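Local coordinates for protein cytochrome c (Pseudomonas aeruginosa, PDB 6RTE) that is the dihydro-heme d1 dehydrogenase NirN, an oxidoreductase of heme d1 biosynthesis that pairs a heme c domain with an eight-bladed beta-propeller, at residues Gln95-Asp98 with Ala99-Asp102; Phe317-Ser320 with Pro321-Tyr325. All coordinates share one frame; numbering follows the deposited sequence.

The two contacts come in series along the chain and belong to different domains. Interaction 1 forms the start of helix 98-109 in the small helical cytochrome c domain, where L96 lies close to the bound heme c. Interaction 2 follows more than two hundred residues later, in the eight-bladed propeller, at the turn joining strand 317-319 to strand 325-330 of one antiparallel blade. Their centres are about 52 Å apart, on opposite sides of the chain's centre, and their nearest atoms about 36 Å, so neither touches the other. Each is a local solution to ending or starting regular structure: a helix N-cap in one, a beta turn in the other.

Interaction 1: Gln95-Asp98 with Ala99-Asp102; sequences QLDD and AAAD
L96, D97 and the alanines A100 and A101 meet at the N-terminus of helix 98-109, where D97 is the N-cap residue of a heme c domain helix. The D97 side chain leans over the first turn: with CG between its own backbone N and carbonyl carbon (chi1 51°), OD1 comes down beside the start of the helix and accepts from A100 N at 3.0 Å. The amide meets OD1 nearly along the carboxylate's C-O bond, with an N-H...O angle of 152°. Aspartate suits this place because its short side chain reaches an amide of the first turn, where the regular i-4 partner would lie before the helix, and its negative charge probably interacts favourably with the helix dipole. The backbone of the same residue starts the regular helical pattern, D97 O taking A101 N at 2.9 Å, and D98 O takes D102 N one step later.

Just before the cap, L96 turns its side chain against the helix. Its CB lies 3.6 Å from A100 CB, while the CD1 branch reaches further along to A101 CB, at 3.8 Å. Small alanine methyls let the leucine lie this close to the helix. L81 of helix 73-82 touches both L96 and A101, tying the cap to the neighbouring helix, and the L96 side chain is also about 4 Å from the heme c, so this leucine joins the helix start to the cofactor's surroundings.

D98 and D102, one turn apart, have their OD1 atoms 6.1 Å from each other. Both carboxylates form salt bridges with R77 of helix 73-82, which probably offsets their like charges: D98 OD1 pairs with R77 NH2 and D102 OD1 with R77 NE.

Interaction 2: Phe317-Ser320 with Pro321-Tyr325; sequences FSFS and PDYRY
S320 to Y323 form a type I beta turn that leads from strand 317-319 toward strand 325-330, within one antiparallel blade of the propeller. Y323 N closes it by donating to S320 O at 2.9 Å, approaching from above the carbonyl plane. On the strand side, S320 N donates to Y325 O just past the turn, an almost straight bond that draws the returning chain alongside the first strand. P321 suits the second position of the turn, since its ring restricts phi to about the value needed there (-55°).

The S320 hydroxyl sits inside the bend. Its OG accepts from Y325 N at 2.9 Å and lies equally near D322 OD1. Serine is small enough to fit here and still serve a backbone amide. D322 makes an Asx turn, in which R324 N approaches OD1 from above the carboxylate plane.

Aromatic rings line the turn. With CG anti to its carbonyl carbon (chi1 -71°), Y323, the last residue of the turn, carries CD2 back to F319 CB, 3.7 Å away, meeting it obliquely; the two rings are also oblique to each other, with planes at 33°. S320 O lies over one face of the Y323 ring. Near the plane of the Y325 ring, S320 OG sits at its edge, 3.9 Å from CD2.

Interaction 1: Gln95-Asp98 with Ala99-Asp102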
loop_
_atom_site.group_PDB
_atom_site.type_symbol
_atom_site.label_atom_id
_atom_site.label_comp_id
_atom_site.label_asym_id
_atom_site.label_seq_id
_atom_site.Cartn_x
_atom_site.Cartn_y
_atom_site.Cartn_z
ATOM N N GLN A 95 5.100 6.728 36.035
ATOM C CA GLN A 95 6.323 5.985 36.305
ATOM C C GLN A 95 7.594 6.753 35.963
ATOM O O GLN A 95 8.658 6.413 36.494
ATOM C CB GLN A 95 6.338 4.664 35.517
ATOM C CG GLN A 95 5.322 3.633 35.979
ATOM C CD GLN A 95 3.975 3.787 35.298
ATOM O OE1 GLN A 95 3.344 4.843 35.370
ATOM N NE2 GLN A 95 3.528 2.731 34.631
ATOM N N LEU A 96 7.524 7.760 35.091
ATOM C CA LEU A 96 8.724 8.469 34.666
ATOM C C LEU A 96 8.405 9.940 34.434
ATOM O O LEU A 96 7.294 10.294 34.027
ATOM C CB LEU A 96 9.320 7.829 33.407
ATOM C CG LEU A 96 8.388 7.555 32.227
ATOM C CD1 LEU A 96 8.289 8.775 31.328
ATOM C CD2 LEU A 96 8.867 6.345 31.441
ATOM N N ASP A 97 9.402 10.793 34.699
ATOM C CA ASP A 97 9.230 12.236 34.657
ATOM C C ASP A 97 9.578 12.784 33.271
ATOM O O ASP A 97 9.840 12.034 32.325
ATOM C CB ASP A 97 10.078 12.906 35.746
ATOM C CG ASP A 97 11.535 12.458 35.728
ATOM O OD1 ASP A 97 12.125 12.322 34.633
ATOM O OD2 ASP A 97 12.096 12.259 36.827
ATOM N N ASP A 98 9.584 14.118 33.146
ATOM C CA ASP A 98 9.809 14.754 31.850
ATOM C C ASP A 98 11.177 14.400 31.277
ATOM O O ASP A 98 11.309 14.149 30.076
ATOM C CB ASP A 98 9.677 16.273 31.982
ATOM C CG ASP A 98 8.237 16.748 31.970
ATOM O OD1 ASP A 98 7.321 15.930 31.739
ATOM O OD2 ASP A 98 8.028 17.962 32.194
ATOM N N ALA A 99 12.216 14.411 32.116
ATOM C CA ALA A 99 13.555 14.099 31.624
ATOM C C ALA A 99 13.634 12.659 31.131
ATOM O O ALA A 99 14.320 12.364 30.147
ATOM C CB ALA A 99 14.588 14.347 32.719
ATOM N N ALA A 100 12.935 11.747 31.806
ATOM C CA ALA A 100 12.950 10.350 31.399
ATOM C C ALA A 100 12.153 10.145 30.119
ATOM O O ALA A 100 12.531 9.331 29.267
ATOM C CB ALA A 100 12.412 9.483 32.535
ATOM N N ALA A 101 11.051 10.886 29.958
ATOM C CA ALA A 101 10.273 10.800 28.725
ATOM C C ALA A 101 11.068 11.342 27.542
ATOM O O ALA A 101 11.090 10.728 26.470
ATOM C CB ALA A 101 8.954 11.558 28.881
ATOM N N ASP A 102 11.734 12.489 27.724
ATOM C CA ASP A 102 12.568 13.027 26.658
ATOM C C ASP A 102 13.700 12.067 26.318
ATOM O O ASP A 102 14.010 11.847 25.140
ATOM C CB ASP A 102 13.137 14.389 27.057
ATOM C CG ASP A 102 12.061 15.393 27.423
ATOM O OD1 ASP A 102 10.929 15.285 26.905
ATOM O OD2 ASP A 102 12.356 16.294 28.232
#

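Interaction 2: Phe317-Ser320 with Pro321-Tyr325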
loop_
_atom_site.group_PDB
_atom_site.type_symbol
_atom_site.label_atom_id
_atom_site.label_comp_id
_atom_site.label_asym_id
_atom_site.label_seq_id
_atom_site.Cartn_x
_atom_site.Cartn_y
_atom_site.Cartn_z
ATOM N N PHE A 317 6.052 4.411 -9.633
ATOM C CA PHE A 317 5.802 4.039 -11.017
ATOM C C PHE A 317 4.304 3.965 -11.304
ATOM O O PHE A 317 3.518 3.512 -10.470
ATOM C CB PHE A 317 6.403 2.661 -11.341
ATOM C CG PHE A 317 7.890 2.540 -11.137
ATOM C CD1 PHE A 317 8.697 3.635 -10.913
ATOM C CD2 PHE A 317 8.481 1.288 -11.188
ATOM C CE1 PHE A 317 10.072 3.465 -10.730
ATOM C CE2 PHE A 317 9.838 1.125 -11.022
ATOM C CZ PHE A 317 10.636 2.213 -10.802
ATOM N N SER A 318 3.919 4.402 -12.503
ATOM C CA SER A 318 2.680 3.978 -13.144
ATOM C C SER A 318 3.026 3.314 -14.475
ATOM O O SER A 318 4.023 3.662 -15.112
ATOM C CB SER A 318 1.725 5.150 -13.382
ATOM O OG SER A 318 0.664 4.759 -14.243
ATOM N N PHE A 319 2.202 2.358 -14.892
ATOM C CA PHE A 319 2.419 1.630 -16.137
ATOM C C PHE A 319 1.352 1.986 -17.159
ATOM O O PHE A 319 0.173 2.117 -16.826
ATOM C CB PHE A 319 2.422 0.118 -15.898
ATOM C CG PHE A 319 3.563 -0.350 -15.041
ATOM C CD1 PHE A 319 4.787 -0.664 -15.608
ATOM C CD2 PHE A 319 3.420 -0.446 -13.671
ATOM C CE1 PHE A 319 5.843 -1.082 -14.826
ATOM C CE2 PHE A 319 4.480 -0.863 -12.874
ATOM C CZ PHE A 319 5.691 -1.181 -13.456
ATOM N N SER A 320 1.778 2.158 -18.411
ATOM C CA SER A 320 0.833 2.294 -19.501
ATOM C C SER A 320 0.011 1.012 -19.614
ATOM O O SER A 320 0.417 -0.047 -19.117
ATOM C CB SER A 320 1.564 2.588 -20.811
ATOM O OG SER A 320 2.586 1.644 -21.070
ATOM N N PRO A 321 -1.170 1.085 -20.241
ATOM C CA PRO A 321 -2.027 -0.111 -20.292
ATOM C C PRO A 321 -1.334 -1.335 -20.875
ATOM O O PRO A 321 -1.597 -2.445 -20.413
ATOM C CB PRO A 321 -3.220 0.340 -21.151
ATOM C CG PRO A 321 -2.807 1.635 -21.785
ATOM C CD PRO A 321 -1.825 2.261 -20.840
ATOM N N ASP A 322 -0.454 -1.162 -21.860
ATOM C CA ASP A 322 0.249 -2.282 -22.474
ATOM C C ASP A 322 1.560 -2.627 -21.773
ATOM O O ASP A 322 2.287 -3.509 -22.246
ATOM C CB ASP A 322 0.526 -1.977 -23.950
ATOM C CG ASP A 322 1.567 -0.881 -24.137
ATOM O OD1 ASP A 322 1.904 -0.193 -23.148
ATOM O OD2 ASP A 322 2.059 -0.715 -25.277
ATOM N N TYR A 323 1.882 -1.944 -20.672
ATOM C CA TYR A 323 3.096 -2.163 -19.889
ATOM C C TYR A 323 4.377 -1.955 -20.694
ATOM O O TYR A 323 5.460 -2.351 -20.249
ATOM C CB TYR A 323 3.091 -3.557 -19.245
ATOM C CG TYR A 323 2.099 -3.668 -18.120
ATOM C CD1 TYR A 323 0.772 -3.995 -18.374
ATOM C CD2 TYR A 323 2.470 -3.424 -16.812
ATOM C CE1 TYR A 323 -0.148 -4.091 -17.355
ATOM C CE2 TYR A 323 1.552 -3.511 -15.779
ATOM C CZ TYR A 323 0.242 -3.846 -16.064
ATOM O OH TYR A 323 -0.692 -3.948 -15.058
ATOM N N ARG A 324 4.294 -1.312 -21.860
ATOM C CA ARG A 324 5.511 -0.971 -22.585
ATOM C C ARG A 324 6.199 0.251 -21.991
ATOM O O ARG A 324 7.428 0.363 -22.071
ATOM C CB ARG A 324 5.211 -0.721 -24.068
ATOM C CG ARG A 324 5.302 -1.979 -24.923
ATOM C CD ARG A 324 5.236 -1.669 -26.421
ATOM N NE ARG A 324 6.376 -0.870 -26.882
ATOM C CZ ARG A 324 6.304 0.383 -27.331
ATOM N NH1 ARG A 324 5.139 1.019 -27.403
ATOM N NH2 ARG A 324 7.410 1.005 -27.723
ATOM N N TYR A 325 5.445 1.154 -21.385
ATOM C CA TYR A 325 6.005 2.374 -20.834
ATOM C C TYR A 325 5.774 2.441 -19.334
ATOM O O TYR A 325 4.760 1.968 -18.812
ATOM C CB TYR A 325 5.417 3.617 -21.505
ATOM C CG TYR A 325 5.709 3.651 -22.979
ATOM C CD1 TYR A 325 6.946 4.074 -23.448
ATOM C CD2 TYR A 325 4.760 3.237 -23.902
ATOM C CE1 TYR A 325 7.222 4.092 -24.795
ATOM C CE2 TYR A 325 5.027 3.254 -25.251
ATOM C CZ TYR A 325 6.258 3.680 -25.694
ATOM O OH TYR A 325 6.526 3.695 -27.043
#